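Long-range contact in type 2A phosphatase-associated protein 42 (Saccharomyces cerevisiae, PDB 2V0P), which associates with the catalytic subunits of type 2A-like phosphatases, inhibits the phosphatase SIT4 and takes part in negative regulation of TOR signalling: residues A[162-173]-A[209-220]. Sequence-based numbering, arbitrary orientation.
Sequences KRKEKIELFQRN and HHFSLDTINNIE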
loop_
_atom_site.group_PDB
_atom_site.type_symbol
_atom_site.label_atom_id
_atom_site.label_comp_id
_atom_site.label_asym_id
_atom_site.label_seq_id
_atom_site.Cartn_x
_atom_site.Cartn_y
_atom_site.Cartn_z
ATOM N N LYS A 162 -14.793 4.477 1.636
ATOM C CA LYS A 162 -13.538 4.548 2.347
ATOM C C LYS A 162 -13.135 5.962 2.749
ATOM O O LYS A 162 -12.785 6.195 3.912
ATOM C CB LYS A 162 -12.415 3.861 1.546
ATOM C CG LYS A 162 -11.055 3.985 2.207
ATOM C CD LYS A 162 -10.819 2.839 3.126
ATOM C CE LYS A 162 -9.347 2.627 3.359
ATOM N NZ LYS A 162 -8.774 1.869 2.200
ATOM N N ARG A 163 -13.197 6.910 1.827
ATOM C CA ARG A 163 -12.925 8.296 2.176
ATOM C C ARG A 163 -13.894 8.792 3.278
ATOM O O ARG A 163 -13.487 9.487 4.170
ATOM C CB ARG A 163 -12.967 9.175 0.938
ATOM C CG ARG A 163 -12.783 10.687 1.174
ATOM C CD ARG A 163 -12.880 11.505 -0.128
ATOM N NE ARG A 163 -14.219 11.503 -0.729
ATOM C CZ ARG A 163 -14.574 12.131 -1.853
ATOM N NH1 ARG A 163 -13.694 12.838 -2.554
ATOM N NH2 ARG A 163 -15.824 12.044 -2.294
ATOM N N LYS A 164 -15.129 8.349 3.234
ATOM C CA LYS A 164 -16.149 8.844 4.173
ATOM C C LYS A 164 -15.766 8.398 5.574
ATOM O O LYS A 164 -15.696 9.203 6.470
ATOM C CB LYS A 164 -17.539 8.340 3.830
ATOM C CG LYS A 164 -18.545 8.678 4.899
ATOM C CD LYS A 164 -19.857 8.065 4.636
ATOM C CE LYS A 164 -20.844 8.390 5.753
ATOM N NZ LYS A 164 -20.625 7.418 6.837
ATOM N N GLU A 165 -15.466 7.107 5.704
ATOM C CA GLU A 165 -15.042 6.462 6.970
ATOM C C GLU A 165 -13.713 6.996 7.576
ATOM O O GLU A 165 -13.604 7.153 8.803
ATOM C CB GLU A 165 -14.995 4.945 6.771
ATOM C CG GLU A 165 -16.363 4.290 6.610
ATOM C CD GLU A 165 -16.310 2.783 6.289
ATOM O OE1 GLU A 165 -15.245 2.124 6.500
ATOM O OE2 GLU A 165 -17.356 2.256 5.836
ATOM N N LYS A 166 -12.746 7.292 6.731
ATOM C CA LYS A 166 -11.505 7.978 7.055
ATOM C C LYS A 166 -11.693 9.407 7.565
ATOM O O LYS A 166 -11.143 9.783 8.648
ATOM C CB LYS A 166 -10.507 7.943 5.866
ATOM C CG LYS A 166 -9.860 6.562 5.560
ATOM C CD LYS A 166 -8.966 6.020 6.679
ATOM C CE LYS A 166 -7.464 6.211 6.442
ATOM N NZ LYS A 166 -6.949 5.340 5.338
ATOM N N ILE A 167 -12.518 10.174 6.856
ATOM C CA ILE A 167 -12.816 11.546 7.217
ATOM C C ILE A 167 -13.474 11.564 8.617
ATOM O O ILE A 167 -13.135 12.383 9.415
ATOM C CB ILE A 167 -13.725 12.225 6.212
ATOM C CG1 ILE A 167 -12.926 12.672 4.969
ATOM C CG2 ILE A 167 -14.403 13.442 6.839
ATOM C CD1 ILE A 167 -13.746 13.248 3.862
ATOM N N GLU A 168 -14.351 10.609 8.887
ATOM C CA GLU A 168 -15.008 10.481 10.198
ATOM C C GLU A 168 -14.056 10.147 11.332
ATOM O O GLU A 168 -14.182 10.717 12.408
ATOM C CB GLU A 168 -16.143 9.479 10.156
ATOM C CG GLU A 168 -17.286 9.935 9.336
ATOM C CD GLU A 168 -18.347 8.862 9.117
ATOM O OE1 GLU A 168 -18.076 7.663 9.387
ATOM O OE2 GLU A 168 -19.457 9.234 8.693
ATOM N N LEU A 169 -13.117 9.223 11.081
ATOM C CA LEU A 169 -11.966 8.981 11.957
ATOM C C LEU A 169 -11.162 10.237 12.196
ATOM O O LEU A 169 -10.908 10.623 13.360
ATOM C CB LEU A 169 -11.045 7.876 11.438
ATOM C CG LEU A 169 -9.887 7.642 12.453
ATOM C CD1 LEU A 169 -10.380 6.895 13.654
ATOM C CD2 LEU A 169 -8.756 6.934 11.775
ATOM N N PHE A 170 -10.841 10.920 11.118
ATOM C CA PHE A 170 -9.974 12.065 11.175
ATOM C C PHE A 170 -10.634 13.172 12.005
ATOM O O PHE A 170 -10.032 13.675 12.958
ATOM C CB PHE A 170 -9.576 12.508 9.746
ATOM C CG PHE A 170 -8.734 13.744 9.697
ATOM C CD1 PHE A 170 -7.383 13.669 9.456
ATOM C CD2 PHE A 170 -9.296 14.985 9.893
ATOM C CE1 PHE A 170 -6.611 14.809 9.412
ATOM C CE2 PHE A 170 -8.522 16.125 9.865
ATOM C CZ PHE A 170 -7.171 16.018 9.619
ATOM N N GLN A 171 -11.870 13.514 11.670
ATOM C CA GLN A 171 -12.587 14.531 12.416
ATOM C C GLN A 171 -12.686 14.170 13.908
ATOM O O GLN A 171 -12.447 15.022 14.739
ATOM C CB GLN A 171 -13.961 14.807 11.815
ATOM C CG GLN A 171 -13.901 15.557 10.471
ATOM C CD GLN A 171 -13.287 16.949 10.583
ATOM O OE1 GLN A 171 -13.790 17.811 11.308
ATOM N NE2 GLN A 171 -12.204 17.175 9.847
ATOM N N ARG A 172 -13.018 12.927 14.215
ATOM C CA ARG A 172 -13.209 12.519 15.596
ATOM C C ARG A 172 -11.883 12.633 16.367
ATOM O O ARG A 172 -11.840 13.155 17.475
ATOM C CB ARG A 172 -13.773 11.102 15.690
ATOM C CG ARG A 172 -14.054 10.618 17.124
ATOM C CD ARG A 172 -15.109 11.505 17.834
ATOM N NE ARG A 172 -15.624 10.913 19.068
ATOM C CZ ARG A 172 -16.271 11.586 20.014
ATOM N NH1 ARG A 172 -16.536 12.890 19.874
ATOM N NH2 ARG A 172 -16.697 10.956 21.100
ATOM N N ASN A 173 -10.803 12.186 15.731
ATOM C CA ASN A 173 -9.466 12.279 16.238
ATOM C C ASN A 173 -9.055 13.707 16.535
ATOM O O ASN A 173 -8.516 13.991 17.598
ATOM C CB ASN A 173 -8.533 11.699 15.178
ATOM C CG ASN A 173 -7.362 10.982 15.751
ATOM O OD1 ASN A 173 -7.203 10.866 16.945
ATOM N ND2 ASN A 173 -6.528 10.463 14.876
ATOM N N HIS A 209 -8.945 8.369 25.569
ATOM C CA HIS A 209 -9.829 8.574 24.442
ATOM C C HIS A 209 -8.981 8.851 23.170
ATOM O O HIS A 209 -9.240 8.255 22.186
ATOM C CB HIS A 209 -10.800 9.720 24.743
ATOM C CG HIS A 209 -12.003 9.731 23.860
ATOM N ND1 HIS A 209 -13.168 10.391 24.196
ATOM C CD2 HIS A 209 -12.244 9.112 22.684
ATOM C CE1 HIS A 209 -14.050 10.220 23.228
ATOM N NE2 HIS A 209 -13.515 9.442 22.309
ATOM N N HIS A 210 -7.962 9.692 23.270
ATOM C CA HIS A 210 -7.180 10.156 22.159
ATOM C C HIS A 210 -6.372 8.945 21.724
ATOM O O HIS A 210 -6.334 8.650 20.562
ATOM C CB HIS A 210 -6.311 11.329 22.575
ATOM C CG HIS A 210 -5.171 11.597 21.670
ATOM N ND1 HIS A 210 -3.859 11.438 22.061
ATOM C CD2 HIS A 210 -5.132 11.959 20.368
ATOM C CE1 HIS A 210 -3.062 11.700 21.040
ATOM N NE2 HIS A 210 -3.811 12.021 20.003
ATOM N N PHE A 211 -5.818 8.214 22.709
ATOM C CA PHE A 211 -5.102 6.970 22.423
ATOM C C PHE A 211 -5.882 5.927 21.605
ATOM O O PHE A 211 -5.328 5.329 20.667
ATOM C CB PHE A 211 -4.517 6.386 23.699
ATOM C CG PHE A 211 -3.531 7.262 24.365
ATOM C CD1 PHE A 211 -2.942 8.302 23.727
ATOM C CD2 PHE A 211 -3.126 6.960 25.695
ATOM C CE1 PHE A 211 -1.961 9.102 24.376
ATOM C CE2 PHE A 211 -2.182 7.717 26.336
ATOM C CZ PHE A 211 -1.594 8.797 25.700
ATOM N N SER A 212 -7.147 5.714 21.931
ATOM C CA SER A 212 -7.953 4.763 21.238
ATOM C C SER A 212 -8.161 5.186 19.764
ATOM O O SER A 212 -8.132 4.335 18.890
ATOM C CB SER A 212 -9.298 4.552 21.950
ATOM O OG SER A 212 -10.153 5.614 21.657
ATOM N N LEU A 213 -8.315 6.474 19.506
ATOM C CA LEU A 213 -8.440 6.948 18.152
ATOM C C LEU A 213 -7.062 6.795 17.419
ATOM O O LEU A 213 -7.051 6.238 16.373
ATOM C CB LEU A 213 -8.992 8.349 18.117
ATOM C CG LEU A 213 -10.478 8.333 18.576
ATOM C CD1 LEU A 213 -10.808 9.655 19.128
ATOM C CD2 LEU A 213 -11.428 8.021 17.394
ATOM N N ASP A 214 -5.963 7.259 18.011
ATOM C CA ASP A 214 -4.637 7.123 17.471
ATOM C C ASP A 214 -4.374 5.692 17.086
ATOM O O ASP A 214 -3.851 5.455 16.038
ATOM C CB ASP A 214 -3.563 7.546 18.512
ATOM C CG ASP A 214 -2.144 7.643 17.894
ATOM O OD1 ASP A 214 -2.006 8.323 16.841
ATOM O OD2 ASP A 214 -1.185 7.062 18.454
ATOM N N THR A 215 -4.769 4.750 17.932
ATOM C CA THR A 215 -4.603 3.293 17.751
ATOM C C THR A 215 -5.137 2.808 16.410
ATOM O O THR A 215 -4.493 2.022 15.737
ATOM C CB THR A 215 -5.241 2.508 18.955
ATOM O OG1 THR A 215 -4.472 2.806 20.091
ATOM C CG2 THR A 215 -5.238 0.995 18.794
ATOM N N ILE A 216 -6.307 3.283 16.008
ATOM C CA ILE A 216 -6.835 2.837 14.747
ATOM C C ILE A 216 -5.824 3.166 13.614
ATOM O O ILE A 216 -5.583 2.328 12.819
ATOM C CB ILE A 216 -8.254 3.385 14.454
ATOM C CG1 ILE A 216 -9.291 2.822 15.446
ATOM C CG2 ILE A 216 -8.649 3.116 12.988
ATOM C CD1 ILE A 216 -9.388 1.354 15.567
ATOM N N ASN A 217 -5.239 4.344 13.619
ATOM C CA ASN A 217 -4.221 4.734 12.661
ATOM C C ASN A 217 -2.987 3.871 12.696
ATOM O O ASN A 217 -2.391 3.589 11.685
ATOM C CB ASN A 217 -3.802 6.170 12.830
ATOM C CG ASN A 217 -4.875 7.145 12.329
ATOM O OD1 ASN A 217 -5.611 6.855 11.397
ATOM N ND2 ASN A 217 -4.944 8.282 12.946
ATOM N N ASN A 218 -2.591 3.483 13.895
ATOM C CA ASN A 218 -1.442 2.667 14.017
ATOM C C ASN A 218 -1.731 1.254 13.591
ATOM O O ASN A 218 -0.848 0.599 13.002
ATOM C CB ASN A 218 -0.898 2.736 15.463
ATOM C CG ASN A 218 -0.618 4.118 15.905
ATOM O OD1 ASN A 218 -0.247 4.934 15.156
ATOM N ND2 ASN A 218 -0.891 4.404 17.176
ATOM N N ILE A 219 -2.927 0.747 13.912
ATOM C CA ILE A 219 -3.258 -0.584 13.540
ATOM C C ILE A 219 -3.277 -0.599 11.945
ATOM O O ILE A 219 -2.801 -1.493 11.392
ATOM C CB ILE A 219 -4.563 -1.084 14.081
ATOM C CG1 ILE A 219 -4.399 -1.450 15.603
ATOM C CG2 ILE A 219 -5.008 -2.367 13.368
ATOM C CD1 ILE A 219 -5.658 -1.696 16.306
ATOM N N GLU A 220 -3.838 0.395 11.332
ATOM C CA GLU A 220 -3.936 0.437 9.807
ATOM C C GLU A 220 -2.534 0.438 9.182
ATOM O O GLU A 220 -2.223 -0.383 8.254
ATOM C CB GLU A 220 -4.747 1.661 9.358
ATOM C CG GLU A 220 -5.248 1.565 7.918
ATOM C CD GLU A 220 -5.594 2.901 7.298
ATOM O OE1 GLU A 220 -5.331 3.973 7.887
ATOM O OE2 GLU A 220 -6.116 2.877 6.190
HETATM O O HOH W 1 -6.755 1.077 4.474
#
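Leu169 lies alongside Leu213, the two side chains running in opposite senses, with Leu169 CD1 4.0 Å from Leu213 CD2. Its other methyl, CD2, meets Ile216 CG2 and comes to 3.2 Å from Asn217 OD1, with Leu127 of helix 126-133 and Tyr147 closing in around the leucine. Toward the C-terminal end of 162-173, Asn173 sits as a knob among His210, Leu213, Asp214 and Asn217, and its OD1 rests 3.3 Å from Leu213 CB. The neighbouring Arg172 lays CG against Leu213 CD2, then brings NH2 to the edge of the His209 ring, 3.5 Å from CE1, the guanidinium and ring planes 75° apart. Asp125 OD2 accepts a hydrogen bond from His209 NE2 and forms a salt bridge with Arg172 NE, while Glu175 OE1 does so with NH1.

At the other end the contact turns ionic. Glu220, its CG anti to the backbone N (chi1 -163°) and the chain extended beyond, forms a salt bridge with Lys166, whose NZ meets the syn lone pair of OE2 at 2.7 Å, and a water links the same oxygen, weakly on the lysine side, to Lys162 NZ. A glutamine here would probably leave Lys166 without this charged mate, though Glu165 of the second subunit also pairs with it. The helices of this TPR-like domain, roughly antiparallel with N-to-C directions 146° apart, are thus held mid-contact by leucine and isoleucine packing beside asparagines, while the Lys166-Glu220 ion pair fixes one end next to the second subunit.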